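Local coordinates for protein beta-N-acetylhexosaminidase (Beutenbergia cavernae, PDB 5BU9) that probably hydrolyses terminal non-reducing N-acetyl-D-hexosamine residues from N-acetyl-beta-D-hexosaminides, as a member of glycoside hydrolase family 3, at residues Q13-G18 against V296-D301; G92-P97 against G118-A123. All blocks are in the same frame, centred on the assembly; numbering follows the deposited sequence.

In the fold
Leaving the N terminus, the chain runs through helix 7-12 into strand 15-20, whose residues 15-18 take part in interaction 1. Its partner, strand 296-298, follows some 280 residues farther on, so this contact closes a very large loop and brings the first and last strands of the TIM barrel side by side. Interaction 2 falls within that loop and is much more local: residues 92-97, following strand 85-86, are met by the last turns of helix 107-123, which closes a short loop of 20 residues. The two contacts are thus nested, not crossed, and they do not touch. Interaction 1 joins strands of the barrel sheet, whereas interaction 2 ties a loop to a helix farther from the centre.

Interaction 1. Residues Q13-G18 against V296-D301; sequences QLFMVG and VLVSAD
Leu14 and Val296 begin the parallel pairing that joins the first strand of the TIM barrel to the last: Val296 N donates to Leu14 O at 2.8 Å, almost straight at 173°. At Phe15, CG lies anti to the carbonyl carbon (chi1 -75°), and the ring runs beside Val296, CD2 being 4.1 Å from its CB. Val298 CG2 meets the ring edge near its plane, 4.0 Å from the same CD2. Apolar Phe15, Val296 and Val298 suit this face because it is buried under helix 305-318. Met16, a selenomethionine here, points to the other face with Leu297; its flexible, apolar chain can lie against the leucine methyl, SE 3.8 Å from Leu297 CD1. Both polar backbone atoms of Met16 turn to this strand, N giving to Val296 O (3.0 Å) and O receiving Val298 N (2.8 Å), the alternating ladder of parallel strands. Val17 returns to the face of Phe15, its CA-H approaching Val298 O. Last comes Gly18, whose N donates to that same Val298 O at 2.9 Å. A side chain here would run into Ser299 O, so glycine lets the chains draw close. On the far edge Val17 forms backbone bonds with strand 39-43, Met16 packs on Phe41 there, and Met308, Val309 and Val312 of helix 305-318 cover Phe15.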
loop_
_atom_site.group_PDB
_atom_site.type_symbol
_atom_site.label_atom_id
_atom_site.label_comp_id
_atom_site.label_asym_id
_atom_site.label_seq_id
_atom_site.Cartn_x
_atom_site.Cartn_y
_atom_site.Cartn_z
ATOM N N GLN A 13 13.143 7.169 -3.176
ATOM C CA GLN A 13 11.995 6.644 -3.924
ATOM C C GLN A 13 11.331 5.399 -3.314
ATOM O O GLN A 13 10.210 5.060 -3.709
ATOM C CB GLN A 13 12.420 6.311 -5.355
ATOM C CG GLN A 13 12.828 7.499 -6.113
ATOM C CD GLN A 13 11.668 8.421 -6.391
ATOM O OE1 GLN A 13 10.626 7.989 -6.888
ATOM N NE2 GLN A 13 11.835 9.696 -6.055
ATOM N N LEU A 14 12.049 4.706 -2.414
ATOM C CA LEU A 14 11.588 3.471 -1.758
ATOM C C LEU A 14 10.768 3.736 -0.487
ATOM O O LEU A 14 10.448 2.805 0.271
ATOM C CB LEU A 14 12.791 2.571 -1.426
ATOM C CG LEU A 14 13.787 2.300 -2.566
ATOM C CD1 LEU A 14 14.800 1.255 -2.104
ATOM C CD2 LEU A 14 13.070 1.838 -3.847
ATOM N N PHE A 15 10.419 5.001 -0.247
ATOM C CA PHE A 15 9.618 5.345 0.927
ATOM C C PHE A 15 8.340 6.113 0.588
ATOM O O PHE A 15 8.291 6.896 -0.366
ATOM C CB PHE A 15 10.443 6.158 1.918
ATOM C CG PHE A 15 11.439 5.340 2.688
ATOM C CD1 PHE A 15 12.677 5.020 2.133
ATOM C CD2 PHE A 15 11.150 4.898 3.963
ATOM C CE1 PHE A 15 13.606 4.273 2.836
ATOM C CE2 PHE A 15 12.075 4.148 4.688
ATOM C CZ PHE A 15 13.307 3.837 4.126
HETATM N N MSE A 16 7.303 5.864 1.382
HETATM C CA MSE A 16 6.061 6.607 1.284
HETATM C C MSE A 16 5.750 7.195 2.667
HETATM O O MSE A 16 5.467 6.459 3.611
HETATM C CB MSE A 16 4.920 5.718 0.762
HETATM C CG MSE A 16 3.616 6.509 0.478
HETATM SE SE MSE A 16 2.190 5.396 -0.253
HETATM C CE MSE A 16 2.637 5.542 -2.137
ATOM N N VAL A 17 5.833 8.519 2.810
ATOM C CA VAL A 17 5.688 9.101 4.159
ATOM C C VAL A 17 4.336 9.772 4.305
ATOM O O VAL A 17 3.850 10.453 3.391
ATOM C CB VAL A 17 6.832 10.068 4.495
ATOM C CG1 VAL A 17 6.881 11.209 3.506
ATOM C CG2 VAL A 17 6.635 10.619 5.880
ATOM N N GLY A 18 3.712 9.529 5.451
ATOM C CA GLY A 18 2.378 10.021 5.729
ATOM C C GLY A 18 2.361 11.503 6.025
ATOM O O GLY A 18 3.375 12.074 6.406
ATOM N N VAL A 296 8.379 1.256 1.265
ATOM C CA VAL A 296 8.141 1.095 2.685
ATOM C C VAL A 296 7.173 2.186 3.124
ATOM O O VAL A 296 7.471 3.393 3.014
ATOM C CB VAL A 296 9.457 1.161 3.464
ATOM C CG1 VAL A 296 9.213 0.996 4.970
ATOM C CG2 VAL A 296 10.447 0.084 2.931
ATOM N N LEU A 297 6.001 1.777 3.593
ATOM C CA LEU A 297 4.968 2.724 3.973
ATOM C C LEU A 297 5.225 3.206 5.402
ATOM O O LEU A 297 5.296 2.398 6.321
ATOM C CB LEU A 297 3.591 2.079 3.841
ATOM C CG LEU A 297 2.396 2.964 4.218
ATOM C CD1 LEU A 297 2.340 4.190 3.338
ATOM C CD2 LEU A 297 1.095 2.170 4.158
ATOM N N VAL A 298 5.411 4.512 5.585
ATOM C CA VAL A 298 5.628 5.102 6.924
ATOM C C VAL A 298 4.544 6.169 7.149
ATOM O O VAL A 298 4.805 7.354 7.038
ATOM C CB VAL A 298 7.057 5.684 7.044
ATOM C CG1 VAL A 298 7.383 6.054 8.470
ATOM C CG2 VAL A 298 8.079 4.669 6.537
ATOM N N SER A 299 3.316 5.735 7.440
ATOM C CA SER A 299 2.145 6.616 7.407
ATOM C C SER A 299 1.727 7.140 8.778
ATOM O O SER A 299 1.721 8.349 9.003
ATOM C CB SER A 299 0.967 5.885 6.764
ATOM O OG SER A 299 0.813 4.574 7.318
ATOM N N ALA A 300 1.386 6.228 9.692
ATOM C CA ALA A 300 0.824 6.608 10.989
ATOM C C ALA A 300 1.788 7.538 11.722
ATOM O O ALA A 300 1.385 8.560 12.253
ATOM C CB ALA A 300 0.499 5.332 11.865
ATOM N N ASP A 301 3.069 7.169 11.758
ATOM C CA ASP A 301 4.046 7.963 12.488
ATOM C C ASP A 301 5.170 8.383 11.563
ATOM O O ASP A 301 6.199 7.717 11.509
ATOM C CB ASP A 301 4.598 7.168 13.673
ATOM C CG ASP A 301 5.675 7.926 14.462
ATOM O OD1 ASP A 301 5.867 9.139 14.216
ATOM O OD2 ASP A 301 6.314 7.289 15.352
#

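Interaction 2. Residues G92-P97 against G118-A123; sequences GFSDIP and GAELAA
In the TIM-barrel domain, the loop between strand 85-86 and helix 99-102 is pinned to the last turns of helix 107-123 by Glu120, whose carboxylate receives two bonds from Ser94. Beyond CG the glutamate chain is extended (chi2 166°), which carries its CD away from the helix toward the loop. OE1 accepts the backbone N-H of Ser94 at 2.9 Å in a straight bond (170°), the donor standing above the carboxylate plane. OE2 takes the hydroxyl; the modelled Ser94 OG to Glu120 OE2 distance of 2.5 Å is very short and its exact value doubtful. Serine fits because its backbone and small side chain can donate to the two oxygens together, which would probably stabilise the charged carboxylate. The Phe93 ring and the glutamate chain run alongside in opposite senses, ring CD1 3.8 Å from Glu120 CB, with ring and carboxylate planes 84° apart. Phe93 CE1 comes 4.3 Å from Leu121 CD2. A large apolar ring suits this buried place between helices 50-61 and 107-123 and strand 75-82. Gly92 O sits 3.4 Å from Glu120 CG, and the positive phi of Gly92 is easily adopted only without a side chain. An alanine in place of Glu120 would probably leave Ser94 N and OG without their acceptors and the loop less firmly held to the helix. Around the contact, Phe93 packs on Val50 and Thr53 of helix 50-61, Gln80 of strand 75-82 touches both Phe93 and Leu121, and Trp117 of helix 107-123 touches Ser94 and Ile96.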
loop_
_atom_site.group_PDB
_atom_site.type_symbol
_atom_site.label_atom_id
_atom_site.label_comp_id
_atom_site.label_asym_id
_atom_site.label_seq_id
_atom_site.Cartn_x
_atom_site.Cartn_y
_atom_site.Cartn_z
ATOM N N GLY A 92 -17.639 17.311 -2.667
ATOM C CA GLY A 92 -17.070 16.773 -3.897
ATOM C C GLY A 92 -16.708 15.293 -3.844
ATOM O O GLY A 92 -16.316 14.712 -4.852
ATOM N N PHE A 93 -16.824 14.683 -2.664
ATOM C CA PHE A 93 -16.558 13.250 -2.504
ATOM C C PHE A 93 -17.845 12.472 -2.277
ATOM O O PHE A 93 -18.682 12.872 -1.446
ATOM C CB PHE A 93 -15.607 12.990 -1.328
ATOM C CG PHE A 93 -14.167 13.348 -1.605
ATOM C CD1 PHE A 93 -13.416 12.615 -2.515
ATOM C CD2 PHE A 93 -13.552 14.393 -0.923
ATOM C CE1 PHE A 93 -12.076 12.943 -2.776
ATOM C CE2 PHE A 93 -12.212 14.722 -1.161
ATOM C CZ PHE A 93 -11.478 13.993 -2.098
ATOM N N SER A 94 -18.008 11.369 -3.002
ATOM C CA SER A 94 -19.088 10.410 -2.735
ATOM C C SER A 94 -18.985 9.818 -1.326
ATOM O O SER A 94 -17.906 9.808 -0.737
ATOM C CB SER A 94 -19.057 9.282 -3.758
ATOM O OG SER A 94 -19.158 9.839 -5.051
ATOM N N ASP A 95 -20.103 9.352 -0.772
ATOM C CA ASP A 95 -20.045 8.491 0.408
ATOM C C ASP A 95 -20.001 7.072 -0.140
ATOM O O ASP A 95 -21.024 6.521 -0.539
ATOM C CB ASP A 95 -21.236 8.699 1.366
ATOM C CG ASP A 95 -21.202 10.065 2.085
ATOM O OD1 ASP A 95 -20.135 10.439 2.634
ATOM O OD2 ASP A 95 -22.245 10.770 2.110
ATOM N N ILE A 96 -18.799 6.506 -0.160
ATOM C CA ILE A 96 -18.533 5.214 -0.755
ATOM C C ILE A 96 -18.960 4.101 0.202
ATOM O O ILE A 96 -18.579 4.119 1.348
ATOM C CB ILE A 96 -17.057 5.096 -1.100
ATOM C CG1 ILE A 96 -16.611 6.305 -1.933
ATOM C CG2 ILE A 96 -16.810 3.824 -1.856
ATOM C CD1 ILE A 96 -15.081 6.347 -2.194
ATOM N N PRO A 97 -19.761 3.132 -0.279
ATOM C CA PRO A 97 -20.204 2.010 0.564
ATOM C C PRO A 97 -19.049 1.088 0.981
ATOM O O PRO A 97 -17.959 1.208 0.428
ATOM C CB PRO A 97 -21.218 1.267 -0.333
ATOM C CG PRO A 97 -21.059 1.832 -1.704
ATOM C CD PRO A 97 -20.467 3.176 -1.570
ATOM N N GLY A 118 -12.917 7.370 -8.413
ATOM C CA GLY A 118 -11.592 7.696 -8.909
ATOM C C GLY A 118 -11.429 9.116 -9.421
ATOM O O GLY A 118 -10.388 9.732 -9.171
ATOM N N ALA A 119 -12.445 9.630 -10.127
ATOM C CA ALA A 119 -12.406 10.982 -10.700
ATOM C C ALA A 119 -12.290 12.041 -9.584
ATOM O O ALA A 119 -11.606 13.060 -9.728
ATOM C CB ALA A 119 -13.652 11.239 -11.565
ATOM N N GLU A 120 -12.965 11.773 -8.469
ATOM C CA GLU A 120 -12.923 12.634 -7.302
ATOM C C GLU A 120 -11.523 12.575 -6.703
ATOM O O GLU A 120 -10.954 13.602 -6.367
ATOM C CB GLU A 120 -13.984 12.203 -6.285
ATOM C CG GLU A 120 -15.414 12.159 -6.841
ATOM C CD GLU A 120 -16.384 11.403 -5.926
ATOM O OE1 GLU A 120 -15.920 10.750 -4.968
ATOM O OE2 GLU A 120 -17.612 11.448 -6.172
ATOM N N LEU A 121 -10.959 11.376 -6.593
ATOM C CA LEU A 121 -9.588 11.247 -6.098
ATOM C C LEU A 121 -8.637 12.019 -6.997
ATOM O O LEU A 121 -7.877 12.842 -6.512
ATOM C CB LEU A 121 -9.163 9.792 -6.015
ATOM C CG LEU A 121 -9.842 9.017 -4.901
ATOM C CD1 LEU A 121 -9.361 7.576 -4.950
ATOM C CD2 LEU A 121 -9.506 9.644 -3.596
ATOM N N ALA A 122 -8.700 11.779 -8.305
ATOM C CA ALA A 122 -7.791 12.424 -9.253
ATOM C C ALA A 122 -7.926 13.935 -9.192
ATOM O O ALA A 122 -6.942 14.647 -9.295
ATOM C CB ALA A 122 -8.066 11.946 -10.681
ATOM N N ALA A 123 -9.149 14.431 -9.043
ATOM C CA ALA A 123 -9.342 15.872 -8.967
ATOM C C ALA A 123 -8.719 16.465 -7.688
ATOM O O ALA A 123 -8.362 17.636 -7.667
ATOM C CB ALA A 123 -10.815 16.214 -9.041
#